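Local atomic coordinates of molybdenum ABC transporter, periplasmic molybdenum-binding protein (PDB entry 4RXL), a protein that binds tungstate and probably molybdate, most likely delivering the oxyanion in the periplasm to a ModB–ModC ABC importer. Residues A[42-47]-A[64-69]; A[131-136]-A[185-190]. All coordinates share one frame; numbering follows the deposited sequence. Where two conformers were deposited one is given.

Contact 1. Residues A[42-47]-A[64-69]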
ATOM      1  N   SER A  42      10.636   1.490   4.384  1.00 18.54           N
ATOM      2  CA  SER A  42      11.288   2.580   5.039  1.00 16.71           C
ATOM      3  C   SER A  42      10.808   2.767   6.509  1.00 15.44           C
ATOM      4  O   SER A  42      11.617   2.969   7.414  1.00 16.13           O
ATOM      5  CB  SER A  42      11.068   3.840   4.238  1.00 21.70           C
ATOM      6  OG  SER A  42      11.766   4.929   4.839  1.00 44.08           O
ATOM      7  N   LEU A  43       9.488   2.635   6.704  1.00 15.49           N
ATOM      8  CA  LEU A  43       8.934   2.766   8.054  1.00 14.61           C
ATOM      9  C   LEU A  43       9.514   1.705   8.967  1.00 13.69           C
ATOM     10  O   LEU A  43       9.945   1.994  10.096  1.00 17.01           O
ATOM     11  CB  LEU A  43       7.416   2.664   8.010  1.00 17.15           C
ATOM     12  CG  LEU A  43       6.687   3.755   7.235  1.00 20.77           C
ATOM     13  CD1 LEU A  43       5.206   3.429   7.138  1.00 21.69           C
ATOM     14  CD2 LEU A  43       6.870   5.096   7.885  1.00 19.86           C
ATOM     15  N   ALA A  44       9.508   0.462   8.516  1.00 15.15           N
ATOM     16  CA  ALA A  44      10.050  -0.629   9.331  1.00 17.49           C
ATOM     17  C   ALA A  44      11.498  -0.421   9.735  1.00 13.60           C
ATOM     18  O   ALA A  44      11.896  -0.726  10.868  1.00 17.00           O
ATOM     19  CB  ALA A  44       9.914  -1.964   8.607  1.00 16.35           C
ATOM     20  N   ARG A  45      12.319   0.072   8.803  1.00 15.75           N
ATOM     21  CA  ARG A  45      13.725   0.279   9.037  1.00 14.81           C
ATOM     22  C   ARG A  45      13.972   1.421  10.002  1.00 15.82           C
ATOM     23  O   ARG A  45      14.897   1.383  10.782  1.00 18.86           O
ATOM     24  CB  ARG A  45      14.486   0.491   7.720  1.00 17.08           C
ATOM     25  CG  ARG A  45      14.534  -0.788   6.924  1.00 20.61           C
ATOM     26  CD  ARG A  45      15.016  -0.590   5.518  1.00 27.75           C
ATOM     27  NE  ARG A  45      15.485  -1.864   4.957  1.00 29.38           N
ATOM     28  CZ  ARG A  45      15.486  -2.184   3.662  1.00 46.02           C
ATOM     29  NH1 ARG A  45      15.005  -1.353   2.741  1.00 37.60           N
ATOM     30  NH2 ARG A  45      15.965  -3.369   3.291  1.00 37.54           N
ATOM     31  N   GLN A  46      13.071   2.386   9.962  1.00 17.36           N
ATOM     32  CA  GLN A  46      13.105   3.485  10.923  1.00 18.40           C
ATOM     33  C   GLN A  46      12.789   3.027  12.329  1.00 15.61           C
ATOM     34  O   GLN A  46      13.501   3.364  13.288  1.00 18.87           O
ATOM     35  CB  GLN A  46      12.038   4.483  10.539  1.00 23.22           C
ATOM     36  CG  GLN A  46      12.382   5.339   9.363  1.00 23.92           C
ATOM     37  CD  GLN A  46      12.427   6.715   9.863  1.00 53.45           C
ATOM     38  OE1 GLN A  46      11.413   7.412   9.859  1.00 34.50           O
ATOM     39  NE2 GLN A  46      13.537   7.053  10.482  1.00 23.97           N
ATOM     40  N   ILE A  47      11.708   2.230  12.431  1.00 16.37           N
ATOM     41  CA  ILE A  47      11.381   1.582  13.717  1.00 17.32           C
ATOM     42  C   ILE A  47      12.556   0.738  14.273  1.00 17.67           C
ATOM     43  O   ILE A  47      12.894   0.808  15.446  1.00 19.21           O
ATOM     44  CB  ILE A  47      10.115   0.735  13.583  1.00 17.23           C
ATOM     45  CG1 ILE A  47       8.904   1.634  13.253  1.00 18.40           C
ATOM     46  CG2 ILE A  47       9.861  -0.099  14.828  1.00 18.40           C
ATOM     47  CD1 ILE A  47       7.673   0.893  12.786  1.00 19.24           C
ATOM     48  N   ALA A  64       6.208  -6.575   8.587  1.00 18.99           N
ATOM     49  CA  ALA A  64       5.814  -6.679   9.984  1.00 24.85           C
ATOM     50  C   ALA A  64       6.560  -7.838  10.619  1.00 26.32           C
ATOM     51  O   ALA A  64       7.025  -7.740  11.757  1.00 27.42           O
ATOM     52  CB  ALA A  64       4.310  -6.845  10.114  1.00 27.35           C
ATOM     53  N   ASN A  65       6.719  -8.932   9.875  1.00 24.44           N
ATOM     54  CA  ASN A  65       7.483 -10.073  10.376  1.00 23.07           C
ATOM     55  C   ASN A  65       8.994  -9.778  10.551  1.00 21.09           C
ATOM     56  O   ASN A  65       9.653 -10.352  11.415  1.00 26.01           O
ATOM     57  CB  ASN A  65       7.279 -11.294   9.484  1.00 25.40           C
ATOM     58  CG  ASN A  65       7.853 -12.558  10.089  1.00 35.51           C
ATOM     59  OD1 ASN A  65       7.409 -13.032  11.137  1.00 60.80           O
ATOM     60  ND2 ASN A  65       8.859 -13.102   9.431  1.00 44.76           N
ATOM     61  N   TYR A  66       9.504  -8.844   9.752  1.00 22.80           N
ATOM     62  CA  TYR A  66      10.848  -8.306   9.927  1.00 22.36           C
ATOM     63  C   TYR A  66      11.056  -7.788  11.354  1.00 19.96           C
ATOM     64  O   TYR A  66      12.056  -8.110  12.008  1.00 23.52           O
ATOM     65  CB  TYR A  66      11.042  -7.182   8.928  1.00 19.72           C
ATOM     66  CG  TYR A  66      12.384  -6.514   8.944  1.00 20.99           C
ATOM     67  CD1 TYR A  66      13.437  -7.043   8.222  1.00 23.91           C
ATOM     68  CD2 TYR A  66      12.591  -5.327   9.638  1.00 22.76           C
ATOM     69  CE1 TYR A  66      14.679  -6.437   8.220  1.00 27.38           C
ATOM     70  CE2 TYR A  66      13.830  -4.699   9.633  1.00 23.05           C
ATOM     71  CZ  TYR A  66      14.865  -5.262   8.921  1.00 20.88           C
ATOM     72  OH  TYR A  66      16.116  -4.688   8.942  1.00 23.83           O
ATOM     73  N   LEU A  67      10.090  -7.006  11.826  1.00 22.12           N
ATOM     74  CA  LEU A  67      10.114  -6.537  13.213  1.00 20.88           C
ATOM     75  C   LEU A  67       9.937  -7.609  14.257  1.00 20.78           C
ATOM     76  O   LEU A  67      10.513  -7.517  15.313  1.00 22.62           O
ATOM     77  CB  LEU A  67       9.079  -5.425  13.420  1.00 20.69           C
ATOM     78  CG  LEU A  67       9.279  -4.204  12.520  1.00 21.00           C
ATOM     79  CD1 LEU A  67       8.144  -3.219  12.783  1.00 27.06           C
ATOM     80  CD2 LEU A  67      10.648  -3.548  12.715  1.00 22.98           C
ATOM     81  N   VAL A  68       9.161  -8.646  13.960  1.00 21.44           N
ATOM     82  CA  VAL A  68       9.048  -9.755  14.886  1.00 22.19           C
ATOM     83  C   VAL A  68      10.396 -10.466  14.983  1.00 24.06           C
ATOM     84  O   VAL A  68      10.879 -10.776  16.065  1.00 23.80           O
ATOM     85  CB  VAL A  68       7.952 -10.746  14.436  1.00 25.06           C
ATOM     86  CG1 VAL A  68       7.963 -12.014  15.270  1.00 33.49           C
ATOM     87  CG2 VAL A  68       6.587 -10.086  14.496  1.00 23.88           C
ATOM     88  N   GLU A  69      10.988 -10.718  13.826  1.00 26.42           N
ATOM     89  CA  GLU A  69      12.266 -11.419  13.759  1.00 34.11           C
ATOM     90  C   GLU A  69      13.374 -10.695  14.510  1.00 26.09           C
ATOM     91  O   GLU A  69      14.240 -11.336  15.112  1.00 31.08           O
ATOM     92  CB  GLU A  69      12.671 -11.615  12.300  1.00 31.62           C
ATOM     93  CG  GLU A  69      11.915 -12.756  11.630  1.00 38.98           C
ATOM     94  CD  GLU A  69      12.208 -12.860  10.146  1.00 67.56           C
ATOM     95  OE1 GLU A  69      13.123 -12.160   9.657  1.00 66.78           O
ATOM     96  OE2 GLU A  69      11.525 -13.656   9.468  1.00 61.78           O
TER
HETATM   97  O   HOH W   1      17.323  -3.318   6.713  1.00 31.13           O
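L67 reaches across to A44 and I47, and its two methyls make the tight part of this helix-to-helix contact. CG stands anti to the carbonyl carbon (chi1 -59°), which carries the isobutyl fork toward helix 40-49. There CD2 lies 3.6 Å from the carbonyl oxygen of A44, a van der Waals touch of a methyl on the backbone, while CD1 of L67 sits 4.1 Å from CG2 of I47. The I47 and L67 side chains cross at about a right angle. F56 of strand 55-57 packs against A44, I47 and L67 alike and places this patch on the sheet side.

Toward solvent the fit is looser. The Y66 ring meets A44 obliquely, CD2 being 4.4 Å from CB of A44. Beyond the ring a water joins the segments: it accepts from NE of R45 at 2.9 Å and donates to OH of Y66 at 2.9 Å. The Y66 and W63 rings meet edge-to-face.

The axes of segments 42-47 and 64-69 run nearly parallel, 18° apart, with a closest approach of 9.9 Å, and 209 Å² is buried in all. Between these segments, aliphatic groups and the Y66 ring thus form an apolar inner patch beside a polar outer rim, where Y66 OH is held both by the water and by a hydrogen bond to E48 OE1.

Contact 2. Residues A[131-136]-A[185-190]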
ATOM      1  N   LYS A 131       6.279  -6.052  -9.393  1.00 19.24           N
ATOM      2  CA  LYS A 131       7.285  -6.871 -10.034  1.00 21.36           C
ATOM      3  C   LYS A 131       6.797  -8.300 -10.199  1.00 22.38           C
ATOM      4  O   LYS A 131       6.965  -8.883 -11.278  1.00 23.63           O
ATOM      5  CB  LYS A 131       8.572  -6.845  -9.223  1.00 21.59           C
ATOM      6  CG  LYS A 131       9.688  -7.611  -9.901  1.00 23.64           C
ATOM      7  CD  LYS A 131      10.990  -7.522  -9.133  1.00 25.69           C
ATOM      8  CE  LYS A 131      11.974  -8.520  -9.679  1.00 27.58           C
ATOM      9  NZ  LYS A 131      13.295  -8.375  -9.025  1.00 38.30           N
ATOM     10  N   GLN A 132       6.183  -8.850  -9.148  1.00 19.40           N
ATOM     11  CA  GLN A 132       5.566 -10.199  -9.227  1.00 19.68           C
ATOM     12  C   GLN A 132       4.586 -10.297 -10.395  1.00 20.00           C
ATOM     13  O   GLN A 132       4.642 -11.249 -11.181  1.00 21.68           O
ATOM     14  CB  GLN A 132       4.870 -10.564  -7.924  1.00 20.13           C
ATOM     15  CG  GLN A 132       5.787 -10.835  -6.734  1.00 20.08           C
ATOM     16  CD  GLN A 132       5.063 -10.963  -5.382  1.00 29.78           C
ATOM     17  OE1 GLN A 132       3.849 -10.836  -5.271  1.00 26.48           O
ATOM     18  NE2 GLN A 132       5.831 -11.186  -4.338  1.00 39.60           N
ATOM     19  N   ALA A 133       3.676  -9.328 -10.482  1.00 18.90           N
ATOM     20  CA  ALA A 133       2.659  -9.337 -11.532  1.00 20.07           C
ATOM     21  C   ALA A 133       3.250  -9.223 -12.938  1.00 21.52           C
ATOM     22  O   ALA A 133       2.776  -9.881 -13.852  1.00 22.44           O
ATOM     23  CB  ALA A 133       1.645  -8.231 -11.300  1.00 21.57           C
ATOM     24  N   LEU A 134       4.283  -8.404 -13.111  1.00 22.82           N
ATOM     25  CA  LEU A 134       4.933  -8.279 -14.401  1.00 25.04           C
ATOM     26  C   LEU A 134       5.742  -9.518 -14.765  1.00 24.39           C
ATOM     27  O   LEU A 134       5.757  -9.920 -15.933  1.00 27.30           O
ATOM     28  CB  LEU A 134       5.827  -7.044 -14.428  1.00 26.39           C
ATOM     29  CG  LEU A 134       5.064  -5.729 -14.327  1.00 25.90           C
ATOM     30  CD1 LEU A 134       6.034  -4.574 -14.145  1.00 30.40           C
ATOM     31  CD2 LEU A 134       4.149  -5.504 -15.515  1.00 28.78           C
ATOM     32  N   GLN A 135       6.399 -10.125 -13.776  1.00 23.41           N
ATOM     33  CA  GLN A 135       7.031 -11.430 -13.963  1.00 28.40           C
ATOM     34  C   GLN A 135       6.000 -12.485 -14.404  1.00 30.52           C
ATOM     35  O   GLN A 135       6.216 -13.221 -15.363  1.00 32.46           O
ATOM     36  CB  GLN A 135       7.741 -11.885 -12.681  1.00 25.79           C
ATOM     37  CG  GLN A 135       9.063 -11.185 -12.410  1.00 28.93           C
ATOM     38  CD  GLN A 135       9.649 -11.531 -11.055  1.00 29.73           C
ATOM     39  OE1 GLN A 135       8.935 -11.770 -10.088  1.00 33.64           O
ATOM     40  NE2 GLN A 135      10.978 -11.549 -10.982  1.00 41.86           N
ATOM     41  N   HIS A 136       4.868 -12.531 -13.705  1.00 25.91           N
ATOM     42  CA  HIS A 136       3.803 -13.464 -14.044  1.00 26.62           C
ATOM     43  C   HIS A 136       3.275 -13.262 -15.455  1.00 27.43           C
ATOM     44  O   HIS A 136       2.974 -14.246 -16.126  1.00 29.36           O
ATOM     45  CB  HIS A 136       2.660 -13.352 -13.043  1.00 23.78           C
ATOM     46  CG  HIS A 136       1.517 -14.274 -13.322  1.00 24.01           C
ATOM     47  ND1 HIS A 136       0.366 -13.857 -13.954  1.00 26.02           N
ATOM     48  CD2 HIS A 136       1.327 -15.576 -13.014  1.00 29.11           C
ATOM     49  CE1 HIS A 136      -0.464 -14.880 -14.072  1.00 26.96           C
ATOM     50  NE2 HIS A 136       0.083 -15.924 -13.479  1.00 29.49           N
ATOM     51  N   THR A 185      -6.954  -1.875 -15.935  1.00 25.22           N
ATOM     52  CA  THR A 185      -7.318  -3.245 -15.617  1.00 25.17           C
ATOM     53  C   THR A 185      -6.762  -3.581 -14.245  1.00 19.11           C
ATOM     54  O   THR A 185      -5.953  -2.842 -13.698  1.00 22.86           O
ATOM     55  CB  THR A 185      -6.824  -4.251 -16.692  1.00 32.30           C
ATOM     56  OG1 THR A 185      -7.573  -5.473 -16.598  1.00 34.13           O
ATOM     57  CG2 THR A 185      -5.361  -4.576 -16.526  1.00 27.24           C
ATOM     58  N   ALA A 186      -7.268  -4.656 -13.658  1.00 21.77           N
ATOM     59  CA  ALA A 186      -6.788  -5.152 -12.404  1.00 20.51           C
ATOM     60  C   ALA A 186      -5.974  -6.410 -12.671  1.00 20.76           C
ATOM     61  O   ALA A 186      -6.334  -7.219 -13.522  1.00 23.84           O
ATOM     62  CB  ALA A 186      -7.966  -5.479 -11.498  1.00 21.82           C
ATOM     63  N   PHE A 187      -4.897  -6.578 -11.918  1.00 17.16           N
ATOM     64  CA  PHE A 187      -4.079  -7.794 -12.014  1.00 18.57           C
ATOM     65  C   PHE A 187      -4.786  -8.987 -11.382  1.00 21.70           C
ATOM     66  O   PHE A 187      -5.494  -8.826 -10.376  1.00 20.59           O
ATOM     67  CB  PHE A 187      -2.712  -7.555 -11.367  1.00 20.20           C
ATOM     68  CG  PHE A 187      -1.873  -6.596 -12.126  1.00 18.03           C
ATOM     69  CD1 PHE A 187      -1.136  -7.025 -13.212  1.00 22.07           C
ATOM     70  CD2 PHE A 187      -1.872  -5.260 -11.792  1.00 19.68           C
ATOM     71  CE1 PHE A 187      -0.377  -6.143 -13.919  1.00 21.83           C
ATOM     72  CE2 PHE A 187      -1.121  -4.362 -12.510  1.00 21.77           C
ATOM     73  CZ  PHE A 187      -0.382  -4.806 -13.579  1.00 19.47           C
ATOM     74  N   SER A 188      -4.560 -10.174 -11.931  1.00 20.27           N
ATOM     75  CA  SER A 188      -5.223 -11.389 -11.422  1.00 20.21           C
ATOM     76  C   SER A 188      -4.683 -11.800 -10.039  1.00 23.43           C
ATOM     77  O   SER A 188      -3.551 -11.506  -9.677  1.00 20.84           O
ATOM     78  CB  SER A 188      -5.058 -12.539 -12.416  1.00 25.20           C
ATOM     79  OG  SER A 188      -3.738 -12.984 -12.360  1.00 25.70           O
ATOM     80  N   ALA A 189      -5.497 -12.531  -9.280  1.00 21.23           N
ATOM     81  CA  ALA A 189      -5.075 -13.063  -7.990  1.00 18.44           C
ATOM     82  C   ALA A 189      -3.853 -13.990  -8.089  1.00 21.28           C
ATOM     83  O   ALA A 189      -3.064 -14.091  -7.168  1.00 27.32           O
ATOM     84  CB  ALA A 189      -6.241 -13.816  -7.350  1.00 24.04           C
ATOM     85  N   GLN A 190      -3.701 -14.636  -9.235  0.50 21.20           N
ATOM     86  CA  GLN A 190      -2.591 -15.551  -9.485  0.50 21.50           C
ATOM     87  C   GLN A 190      -1.277 -14.826  -9.739  0.50 22.26           C
ATOM     88  O   GLN A 190      -0.202 -15.427  -9.664  0.50 26.64           O
ATOM     89  CB  GLN A 190      -2.927 -16.422 -10.699  0.50 21.85           C
ATOM     90  CG  GLN A 190      -3.977 -17.479 -10.423  0.50 22.52           C
ATOM     91  CD  GLN A 190      -5.368 -16.899 -10.283  0.50 22.49           C
ATOM     92  OE1 GLN A 190      -5.722 -15.955 -10.980  0.50 24.27           O
ATOM     93  NE2 GLN A 190      -6.156 -17.458  -9.383  0.50 18.78           N
TER
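The F187 ring is turned obliquely to A133, whose CB meets it near two ring atoms: CD1 of F187 lies 3.6 Å from CB of A133 and CE1 3.9 Å. With CG anti to the carbonyl carbon (chi1 -68°), the phenyl group extends toward helix 125-137, where it also packs on L86, L88 and I169 of the neighbouring strands. This is the buried end of the contact.

Nearly one helical turn further on, H136 forms the outer end. Its CG is anti to the backbone N (chi1 180°), and the imidazole comes alongside Q190. The backbone oxygen of Q190 sits over one ring face, 3.6 Å above the plane and displaced toward the rim; its nearest ring atom is CD2 of H136, at 3.7 Å. S188 OG approaches CE1 of the same ring obliquely at 4.2 Å.

F187 keeps a backbone hydrogen bond to L86 of strand 78-91. A helix packed on a beta sheet is the alpha/beta architecture of periplasmic binding protein lobes, with A133 and F187 of segment 185-190 as the local case; here helix 125-137 begins at the tungstate pocket, with A126.

From the N terminus, contact 1 closes first: helix 40-49 is followed by strand 55-57, and helix 61-69 returns beside it, closing a short loop with 16 residues between segments 42-47 and 64-69. The chain then runs through strand 78-91 before contact 2 opens at 131-136; this second loop is wider, with 48 residues, including strand 168-171, preceding 185-190. The loops lie in series, neither nested nor crossed. The centres of contacts 1 and 2 are 26 Å apart, and with nearest atoms about 14 Å apart they do not touch. Contact 1 joins two helices in one lobe, contact 2 a helix to segment 185-190, which follows on from strand 181-186, in the other; tungstate is bound between the lobes.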